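Local atomic coordinates of 2-pyrone-4,6-dicarboxylic acid hydrolase, putative (Pseudomonas putida, PDB entry 2FFI), a protein that probably hydrolyses the lactone 2-pyrone-4,6-dicarboxylate, as a TIM-barrel member of the amidohydrolase family. Residues D16-F22 with M232-P238; L59-S63 with V109-L113; L89-V93 with Q125-L129. Residue numbers count along the deposited sequence, not the author numbering.

In a TIM barrel the active site lies at the C-terminal ends of the strands; interactions 1 and 2 lie there, interaction 3 in the outer layer. Interactions 1 and 2 are buried near the centre of the chain and share a bound phosphate. They touch directly, Ala-19 and His-20 probably hydrogen-bonding to Val-60. In interaction 1, backbone and side-chain hydrogen bonds zip two segments together; interaction 2 instead bridges a wider gap with one long arginine. Interaction 3 lies at the surface, about 25 Å centre to centre from interaction 1, and relies on leucine packing and a cation-pi contact. It still adjoins interaction 2, where Val-109 meets Leu-89 and Leu-111 meets Trp-126.

Interaction 1. Residues D16-F22 with M232-P238; sequences DSHAHVF and MWGSDWP. With PO4 (phosphate ion), chain C.
Segment 16-22 is largely extended, and segment 232-238 leaves its strand through a turn at Ser-235 and Asp-236; their end-to-end directions differ by 29°, with CA atoms 4.6 Å apart at Ser-17/Gly-234 and Ala-19/Asp-236. Ser-17 (chi1 p) turns its hydroxyl to the backbone, so that its OG and N both donate to Trp-233 O, at 2.9 and 3.3 Å. Beside it the carboxylate of Asp-16 takes Ser-235 OG on OD1 (2.7 Å) and Ser-235 N on OD2 (3.2 Å). Here the first and last strands of the TIM barrel come together, the HxH sequence of the amidohydrolase family, His-18 and His-20, facing an aspartate after the last strand, Asp-236. Phi is positive at both His-18 (73°) and Asp-236 (72°), and Asp-236 N donates to His-18 O (3.2 Å). The carboxylate of Asp-236 is salt-bridged to Arg-203. His-20 ND1 is hydrogen-bonded to Val-60 O, while its NE2 makes weak hydrogen bonds to phosphate O1 (2.8 Å) and O4 (3.0 Å). Trp-237, its peptide to Pro-238 cis, accepts from His-20 N on its O (2.8 Å). Its indole (chi1 t, chi2 87°) meets Val-21 edge-on, CZ3 to CG1 4.1 Å, and Phe-22 CZ lies 4.1 Å from Pro-238 CG.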
loop_
_atom_site.group_PDB
_atom_site.type_symbol
_atom_site.label_atom_id
_atom_site.label_comp_id
_atom_site.label_asym_id
_atom_site.label_seq_id
_atom_site.Cartn_x
_atom_site.Cartn_y
_atom_site.Cartn_z
ATOM N N ASP A 16 -8.393 0.319 -6.682
ATOM C CA ASP A 16 -7.523 -0.672 -6.030
ATOM C C ASP A 16 -6.245 0.014 -5.551
ATOM O O ASP A 16 -5.466 0.479 -6.367
ATOM C CB ASP A 16 -7.135 -1.789 -7.024
ATOM C CG ASP A 16 -5.990 -2.672 -6.518
ATOM O OD1 ASP A 16 -5.522 -3.536 -7.305
ATOM O OD2 ASP A 16 -5.563 -2.514 -5.340
ATOM N N SER A 17 -6.019 0.085 -4.246
ATOM C CA SER A 17 -4.785 0.701 -3.767
ATOM C C SER A 17 -3.799 -0.436 -3.509
ATOM O O SER A 17 -4.190 -1.511 -3.087
ATOM C CB SER A 17 -5.027 1.511 -2.485
ATOM O OG SER A 17 -5.500 0.696 -1.432
ATOM N N HIS A 18 -2.528 -0.220 -3.801
ATOM C CA HIS A 18 -1.507 -1.255 -3.588
ATOM C C HIS A 18 -1.538 -2.435 -4.577
ATOM O O HIS A 18 -2.421 -3.282 -4.542
ATOM C CB HIS A 18 -1.591 -1.800 -2.159
ATOM C CG HIS A 18 -0.274 -2.242 -1.613
ATOM N ND1 HIS A 18 0.370 -3.381 -2.047
ATOM C CD2 HIS A 18 0.530 -1.690 -0.676
ATOM C CE1 HIS A 18 1.513 -3.513 -1.398
ATOM N NE2 HIS A 18 1.634 -2.500 -0.560
ATOM N N ALA A 19 -0.537 -2.483 -5.444
ATOM C CA ALA A 19 -0.407 -3.537 -6.443
ATOM C C ALA A 19 0.965 -3.386 -7.123
ATOM O O ALA A 19 1.530 -2.296 -7.143
ATOM C CB ALA A 19 -1.533 -3.422 -7.465
ATOM N N HIS A 20 1.488 -4.469 -7.688
ATOM C CA HIS A 20 2.792 -4.437 -8.337
ATOM C C HIS A 20 2.748 -4.921 -9.785
ATOM O O HIS A 20 1.903 -5.735 -10.139
ATOM C CB HIS A 20 3.773 -5.330 -7.563
ATOM C CG HIS A 20 3.848 -5.026 -6.106
ATOM N ND1 HIS A 20 4.339 -3.829 -5.626
ATOM C CD2 HIS A 20 3.438 -5.726 -5.022
ATOM C CE1 HIS A 20 4.216 -3.803 -4.314
ATOM N NE2 HIS A 20 3.671 -4.942 -3.922
ATOM N N VAL A 21 3.658 -4.413 -10.612
ATOM C CA VAL A 21 3.768 -4.852 -11.996
ATOM C C VAL A 21 5.258 -4.923 -12.317
ATOM O O VAL A 21 6.045 -4.139 -11.794
ATOM C CB VAL A 21 3.023 -3.899 -13.026
ATOM C CG1 VAL A 21 1.541 -3.859 -12.719
ATOM C CG2 VAL A 21 3.629 -2.485 -13.028
ATOM N N PHE A 22 5.645 -5.888 -13.146
ATOM C CA PHE A 22 7.045 -6.060 -13.545
ATOM C C PHE A 22 7.103 -7.121 -14.624
ATOM O O PHE A 22 6.366 -8.082 -14.563
ATOM C CB PHE A 22 7.921 -6.433 -12.327
ATOM C CG PHE A 22 7.324 -7.490 -11.436
ATOM C CD1 PHE A 22 7.479 -8.840 -11.726
ATOM C CD2 PHE A 22 6.626 -7.128 -10.290
ATOM C CE1 PHE A 22 6.956 -9.814 -10.888
ATOM C CE2 PHE A 22 6.095 -8.098 -9.443
ATOM C CZ PHE A 22 6.265 -9.446 -9.747
HETATM N N MSE A 232 -8.603 1.807 3.365
HETATM C CA MSE A 232 -8.797 1.510 1.949
HETATM C C MSE A 232 -8.372 0.085 1.630
HETATM O O MSE A 232 -7.434 -0.443 2.230
HETATM C CB MSE A 232 -8.000 2.474 1.079
HETATM C CG MSE A 232 -6.518 2.230 1.097
HETATM SE SE MSE A 232 -5.555 3.856 0.724
HETATM C CE MSE A 232 -4.966 4.203 2.511
ATOM N N TRP A 233 -9.056 -0.531 0.673
ATOM C CA TRP A 233 -8.747 -1.902 0.286
ATOM C C TRP A 233 -7.692 -2.038 -0.797
ATOM O O TRP A 233 -7.669 -1.275 -1.760
ATOM C CB TRP A 233 -10.010 -2.616 -0.202
ATOM C CG TRP A 233 -9.758 -4.011 -0.710
ATOM C CD1 TRP A 233 -9.763 -5.167 0.019
ATOM C CD2 TRP A 233 -9.483 -4.394 -2.076
ATOM N NE1 TRP A 233 -9.513 -6.244 -0.812
ATOM C CE2 TRP A 233 -9.344 -5.798 -2.096
ATOM C CE3 TRP A 233 -9.342 -3.683 -3.281
ATOM C CZ2 TRP A 233 -9.079 -6.508 -3.269
ATOM C CZ3 TRP A 233 -9.070 -4.395 -4.459
ATOM C CH2 TRP A 233 -8.947 -5.794 -4.440
ATOM N N GLY A 234 -6.833 -3.038 -0.642
ATOM C CA GLY A 234 -5.808 -3.301 -1.637
ATOM C C GLY A 234 -5.857 -4.748 -2.103
ATOM O O GLY A 234 -6.276 -5.616 -1.356
ATOM N N SER A 235 -5.459 -5.028 -3.335
ATOM C CA SER A 235 -5.486 -6.404 -3.791
ATOM C C SER A 235 -4.129 -7.040 -3.485
ATOM O O SER A 235 -4.036 -8.231 -3.163
ATOM C CB SER A 235 -5.758 -6.467 -5.293
ATOM O OG SER A 235 -4.757 -5.781 -6.032
ATOM N N ASP A 236 -3.076 -6.238 -3.600
ATOM C CA ASP A 236 -1.717 -6.699 -3.343
ATOM C C ASP A 236 -1.216 -7.620 -4.443
ATOM O O ASP A 236 -0.245 -8.353 -4.262
ATOM C CB ASP A 236 -1.632 -7.429 -2.005
ATOM C CG ASP A 236 -0.214 -7.586 -1.537
ATOM O OD1 ASP A 236 0.057 -8.486 -0.719
ATOM O OD2 ASP A 236 0.631 -6.786 -1.988
ATOM N N TRP A 237 -1.907 -7.583 -5.574
ATOM C CA TRP A 237 -1.578 -8.399 -6.736
ATOM C C TRP A 237 -0.141 -8.065 -7.150
ATOM O O TRP A 237 0.314 -6.939 -6.961
ATOM C CB TRP A 237 -2.547 -8.049 -7.870
ATOM C CG TRP A 237 -2.390 -8.881 -9.105
ATOM C CD1 TRP A 237 -2.987 -10.079 -9.361
ATOM C CD2 TRP A 237 -1.599 -8.573 -10.253
ATOM N NE1 TRP A 237 -2.624 -10.532 -10.589
ATOM C CE2 TRP A 237 -1.769 -9.634 -11.165
ATOM C CE3 TRP A 237 -0.757 -7.510 -10.598
ATOM C CZ2 TRP A 237 -1.131 -9.663 -12.417
ATOM C CZ3 TRP A 237 -0.118 -7.534 -11.843
ATOM C CH2 TRP A 237 -0.310 -8.612 -12.735
ATOM N N PRO A 238 0.591 -9.030 -7.733
ATOM C CA PRO A 238 0.156 -10.392 -8.038
ATOM C C PRO A 238 0.232 -11.329 -6.832
ATOM O O PRO A 238 0.226 -12.552 -6.986
ATOM C CB PRO A 238 1.104 -10.790 -9.143
ATOM C CG PRO A 238 2.372 -10.169 -8.690
ATOM C CD PRO A 238 1.956 -8.796 -8.242
HETATM P P PO4 C . 4.026 -6.265 -0.802
HETATM O O1 PO4 C . 4.588 -4.993 -1.321
HETATM O O2 PO4 C . 5.014 -6.922 0.091
HETATM O O3 PO4 C . 2.790 -5.984 -0.036
HETATM O O4 PO4 C . 3.721 -7.164 -1.942
#

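Interaction 2. Residues L59-S63 with V109-L113; sequences LVQPS and VRLNL. With PO4 (phosphate ion), chain C.
Within the TIM barrel, segments 59-63 and 109-113 carry the chain beyond strands 56-57 and 108-110 at the end that holds a phosphate ion, probably taken up from the crystallisation liquor. They are not directly paired: the closest CA atoms are 7.7 Å apart at Gln-61/Arg-110 and 7.2 Å at Ser-63/Asn-112, and backbone hydrogen bonds join Val-86 to Gln-61 and Val-87 to Arg-110. The gap is spanned by side chains. Arg-110 does most, with chi1, chi2 and chi3 all t and chi4 at 177°, so that the extended arm delivers its guanidinium to the anion. Val-60 (chi1 t) covers one face of that group, Val-60 CG1 to Arg-110 NH2 3.9 Å, while Gln-61 O lies near its plane, 3.7 Å from Arg-110 NH2. The Gln-61 side chain (chi1 t, chi2 p) instead leads away to the carbonyls of Gly-66 and Asp-68. At the outer edge the side chains of Ser-63 (chi1 m) and Asn-112 (chi1 t, phi 52°) approach each other. Asp-166 forms a salt bridge with Arg-110, a second anionic partner for the buried charge beside the presumed active site. Phosphate O1 accepts from both terminal nitrogens, 2.7 Å from Arg-110 NH2 and a very short 2.5 Å from Arg-110 NH1.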
loop_
_atom_site.group_PDB
_atom_site.type_symbol
_atom_site.label_atom_id
_atom_site.label_comp_id
_atom_site.label_asym_id
_atom_site.label_seq_id
_atom_site.Cartn_x
_atom_site.Cartn_y
_atom_site.Cartn_z
ATOM N N LEU A 59 -0.067 1.634 -8.484
ATOM C CA LEU A 59 1.101 0.775 -8.671
ATOM C C LEU A 59 2.118 1.085 -7.587
ATOM O O LEU A 59 2.602 2.192 -7.481
ATOM C CB LEU A 59 1.744 1.025 -10.041
ATOM C CG LEU A 59 0.904 0.768 -11.299
ATOM C CD1 LEU A 59 1.706 1.072 -12.548
ATOM C CD2 LEU A 59 0.432 -0.691 -11.296
ATOM N N VAL A 60 2.437 0.117 -6.756
ATOM C CA VAL A 60 3.432 0.381 -5.748
ATOM C C VAL A 60 4.723 -0.239 -6.244
ATOM O O VAL A 60 4.716 -1.267 -6.929
ATOM C CB VAL A 60 3.033 -0.210 -4.386
ATOM C CG1 VAL A 60 4.185 -0.120 -3.423
ATOM C CG2 VAL A 60 1.829 0.550 -3.829
ATOM N N GLN A 61 5.831 0.413 -5.939
ATOM C CA GLN A 61 7.130 -0.095 -6.353
ATOM C C GLN A 61 7.386 -1.446 -5.675
ATOM O O GLN A 61 7.240 -1.579 -4.456
ATOM C CB GLN A 61 8.231 0.908 -5.973
ATOM C CG GLN A 61 9.644 0.391 -6.172
ATOM C CD GLN A 61 9.994 0.189 -7.628
ATOM O OE1 GLN A 61 9.117 -0.026 -8.474
ATOM N NE2 GLN A 61 11.289 0.239 -7.931
ATOM N N PRO A 62 7.740 -2.474 -6.463
ATOM C CA PRO A 62 8.007 -3.794 -5.883
ATOM C C PRO A 62 9.404 -3.791 -5.237
ATOM O O PRO A 62 10.365 -3.320 -5.842
ATOM C CB PRO A 62 7.893 -4.727 -7.092
ATOM C CG PRO A 62 8.327 -3.871 -8.230
ATOM C CD PRO A 62 7.748 -2.516 -7.939
ATOM N N SER A 63 9.522 -4.309 -4.016
ATOM C CA SER A 63 10.809 -4.328 -3.311
ATOM C C SER A 63 12.026 -4.769 -4.111
ATOM O O SER A 63 13.053 -4.087 -4.101
ATOM C CB SER A 63 10.736 -5.208 -2.068
ATOM O OG SER A 63 9.803 -4.697 -1.141
ATOM N N VAL A 109 5.664 7.737 -1.239
ATOM C CA VAL A 109 6.937 7.019 -1.222
ATOM C C VAL A 109 6.793 5.912 -0.204
ATOM O O VAL A 109 6.167 6.104 0.843
ATOM C CB VAL A 109 8.154 7.901 -0.790
ATOM C CG1 VAL A 109 8.409 9.013 -1.806
ATOM C CG2 VAL A 109 7.909 8.498 0.575
ATOM N N ARG A 110 7.363 4.754 -0.521
ATOM C CA ARG A 110 7.311 3.595 0.359
ATOM C C ARG A 110 8.724 3.279 0.809
ATOM O O ARG A 110 9.617 3.073 -0.006
ATOM C CB ARG A 110 6.740 2.378 -0.374
ATOM C CG ARG A 110 6.260 1.237 0.543
ATOM C CD ARG A 110 6.313 -0.108 -0.188
ATOM N NE ARG A 110 5.415 -1.126 0.370
ATOM C CZ ARG A 110 5.270 -2.349 -0.145
ATOM N NH1 ARG A 110 4.433 -3.211 0.412
ATOM N NH2 ARG A 110 5.973 -2.721 -1.215
ATOM N N LEU A 111 8.932 3.254 2.113
ATOM C CA LEU A 111 10.242 2.943 2.662
ATOM C C LEU A 111 10.431 1.431 2.517
ATOM O O LEU A 111 11.503 0.959 2.093
ATOM C CB LEU A 111 10.288 3.341 4.138
ATOM C CG LEU A 111 9.966 4.809 4.427
ATOM C CD1 LEU A 111 10.027 5.046 5.899
ATOM C CD2 LEU A 111 10.947 5.712 3.698
ATOM N N ASN A 112 9.370 0.694 2.875
ATOM C CA ASN A 112 9.309 -0.774 2.819
ATOM C C ASN A 112 10.467 -1.484 3.521
ATOM O O ASN A 112 11.452 -1.855 2.884
ATOM C CB ASN A 112 9.228 -1.249 1.365
ATOM C CG ASN A 112 9.200 -2.771 1.242
ATOM O OD1 ASN A 112 8.207 -3.429 1.575
ATOM N ND2 ASN A 112 10.298 -3.335 0.759
ATOM N N LEU A 113 10.342 -1.684 4.832
ATOM C CA LEU A 113 11.395 -2.340 5.606
ATOM C C LEU A 113 11.221 -3.866 5.602
ATOM O O LEU A 113 12.014 -4.584 4.989
ATOM C CB LEU A 113 11.394 -1.804 7.036
ATOM C CG LEU A 113 11.360 -0.283 7.202
ATOM C CD1 LEU A 113 12.299 0.387 6.196
ATOM C CD2 LEU A 113 9.949 0.214 7.012
HETATM P P PO4 C . 4.026 -6.265 -0.802
HETATM O O1 PO4 C . 4.588 -4.993 -1.321
HETATM O O2 PO4 C . 5.014 -6.922 0.091
HETATM O O3 PO4 C . 2.790 -5.984 -0.036
HETATM O O4 PO4 C . 3.721 -7.164 -1.942
#

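Interaction 3. Residues L89-V93 with Q125-L129; sequences LERDV and QWRPL
Arg-91 brings the NH1 edge of its guanidinium over one face of the Trp-126 indole, Arg-91 CZ standing 4.6 Å from the centroid of the five-membered ring and 28° off its normal, an off-centre cation-pi contact. Its CA-to-CB bond points away from segment 125-129, but with chi1 t and both chi2 and chi3 p the arm curls back. Gln-125 OE1 lies over one face of the guanidinium, 3.0 Å from Arg-91 NH2, at an angle too poor for a hydrogen bond. Trp-126 (chi1 m, chi2 90°) is the N-cap residue of helix 127-136, and its O accepts from Leu-129 N at 3.0 Å. In that first turn Leu-129 (chi1 t, chi2 m) points into segment 89-93, where its CD2 meets Leu-89 CD1 at 4.1 Å and Val-93 CG2 at 4.4 Å. The contact thus joins the loop leading into helix 95-102 to the start of the next helix on the barrel's outer layer. The two segments are held by apolar packing of Leu-129 and by the attraction of a charge to an aromatic face, neither as strictly directional as a hydrogen bond.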
loop_
_atom_site.group_PDB
_atom_site.type_symbol
_atom_site.label_atom_id
_atom_site.label_comp_id
_atom_site.label_asym_id
_atom_site.label_seq_id
_atom_site.Cartn_x
_atom_site.Cartn_y
_atom_site.Cartn_z
ATOM N N LEU A 89 12.449 5.893 -3.152
ATOM C CA LEU A 89 13.506 6.840 -3.479
ATOM C C LEU A 89 14.802 6.625 -2.715
ATOM O O LEU A 89 14.804 6.173 -1.569
ATOM C CB LEU A 89 13.008 8.255 -3.220
ATOM C CG LEU A 89 11.716 8.631 -3.940
ATOM C CD1 LEU A 89 11.191 9.935 -3.353
ATOM C CD2 LEU A 89 11.964 8.759 -5.430
ATOM N N GLU A 90 15.911 6.973 -3.356
ATOM C CA GLU A 90 17.216 6.824 -2.730
ATOM C C GLU A 90 17.314 7.856 -1.605
ATOM O O GLU A 90 16.562 8.828 -1.581
ATOM C CB GLU A 90 18.325 7.045 -3.764
ATOM C CG GLU A 90 19.591 6.197 -3.558
ATOM C CD GLU A 90 19.567 4.893 -4.341
ATOM O OE1 GLU A 90 19.232 3.830 -3.766
ATOM O OE2 GLU A 90 19.883 4.934 -5.549
ATOM N N ARG A 91 18.235 7.637 -0.673
ATOM C CA ARG A 91 18.412 8.532 0.466
ATOM C C ARG A 91 18.240 10.008 0.112
ATOM O O ARG A 91 17.256 10.619 0.492
ATOM C CB ARG A 91 19.790 8.318 1.103
ATOM C CG ARG A 91 19.925 8.904 2.508
ATOM C CD ARG A 91 19.417 7.936 3.579
ATOM N NE ARG A 91 20.432 6.939 3.937
ATOM C CZ ARG A 91 20.282 6.000 4.872
ATOM N NH1 ARG A 91 19.150 5.913 5.562
ATOM N NH2 ARG A 91 21.265 5.141 5.120
ATOM N N ASP A 92 19.198 10.583 -0.608
ATOM C CA ASP A 92 19.114 11.990 -0.983
ATOM C C ASP A 92 18.666 12.208 -2.430
ATOM O O ASP A 92 19.380 11.885 -3.381
ATOM C CB ASP A 92 20.456 12.690 -0.718
ATOM C CG ASP A 92 21.665 11.836 -1.110
ATOM O OD1 ASP A 92 21.894 11.624 -2.325
ATOM O OD2 ASP A 92 22.392 11.375 -0.194
ATOM N N VAL A 93 17.468 12.762 -2.586
ATOM C CA VAL A 93 16.899 13.016 -3.904
ATOM C C VAL A 93 16.445 14.464 -4.012
ATOM O O VAL A 93 15.937 15.035 -3.048
ATOM C CB VAL A 93 15.695 12.095 -4.160
ATOM C CG1 VAL A 93 15.207 12.272 -5.586
ATOM C CG2 VAL A 93 16.087 10.649 -3.909
ATOM N N GLN A 125 19.782 11.186 9.000
ATOM C CA GLN A 125 20.157 10.570 7.729
ATOM C C GLN A 125 18.925 10.271 6.876
ATOM O O GLN A 125 19.038 9.738 5.780
ATOM C CB GLN A 125 20.944 9.282 7.969
ATOM C CG GLN A 125 20.162 8.180 8.655
ATOM C CD GLN A 125 20.969 6.886 8.776
ATOM O OE1 GLN A 125 21.526 6.386 7.790
ATOM N NE2 GLN A 125 21.020 6.331 9.984
ATOM N N TRP A 126 17.751 10.625 7.387
ATOM C CA TRP A 126 16.507 10.407 6.672
ATOM C C TRP A 126 15.737 11.712 6.454
ATOM O O TRP A 126 14.978 11.835 5.491
ATOM C CB TRP A 126 15.622 9.406 7.430
ATOM C CG TRP A 126 15.993 7.957 7.245
ATOM C CD1 TRP A 126 16.861 7.228 8.001
ATOM C CD2 TRP A 126 15.526 7.078 6.212
ATOM N NE1 TRP A 126 16.968 5.950 7.503
ATOM C CE2 TRP A 126 16.158 5.834 6.404
ATOM C CE3 TRP A 126 14.636 7.227 5.140
ATOM C CZ2 TRP A 126 15.926 4.739 5.564
ATOM C CZ3 TRP A 126 14.407 6.138 4.306
ATOM C CH2 TRP A 126 15.051 4.915 4.522
ATOM N N ARG A 127 15.931 12.677 7.351
ATOM C CA ARG A 127 15.260 13.974 7.267
ATOM C C ARG A 127 15.383 14.621 5.886
ATOM O O ARG A 127 14.405 15.149 5.356
ATOM C CB ARG A 127 15.803 14.931 8.343
ATOM C CG ARG A 127 15.236 16.353 8.284
ATOM C CD ARG A 127 15.690 17.214 9.471
ATOM N NE ARG A 127 14.799 17.129 10.634
ATOM C CZ ARG A 127 13.676 17.832 10.786
ATOM N NH1 ARG A 127 13.289 18.685 9.851
ATOM N NH2 ARG A 127 12.943 17.688 11.884
ATOM N N PRO A 128 16.588 14.596 5.287
ATOM C CA PRO A 128 16.794 15.192 3.963
ATOM C C PRO A 128 15.745 14.762 2.932
ATOM O O PRO A 128 15.352 15.558 2.076
ATOM C CB PRO A 128 18.194 14.721 3.602
ATOM C CG PRO A 128 18.869 14.733 4.921
ATOM C CD PRO A 128 17.857 14.062 5.812
ATOM N N LEU A 129 15.305 13.505 3.036
ATOM C CA LEU A 129 14.311 12.921 2.139
ATOM C C LEU A 129 12.897 13.171 2.643
ATOM O O LEU A 129 11.994 13.490 1.865
ATOM C CB LEU A 129 14.552 11.415 2.006
ATOM C CG LEU A 129 13.739 10.544 1.035
ATOM C CD1 LEU A 129 12.407 10.199 1.641
ATOM C CD2 LEU A 129 13.581 11.244 -0.297
#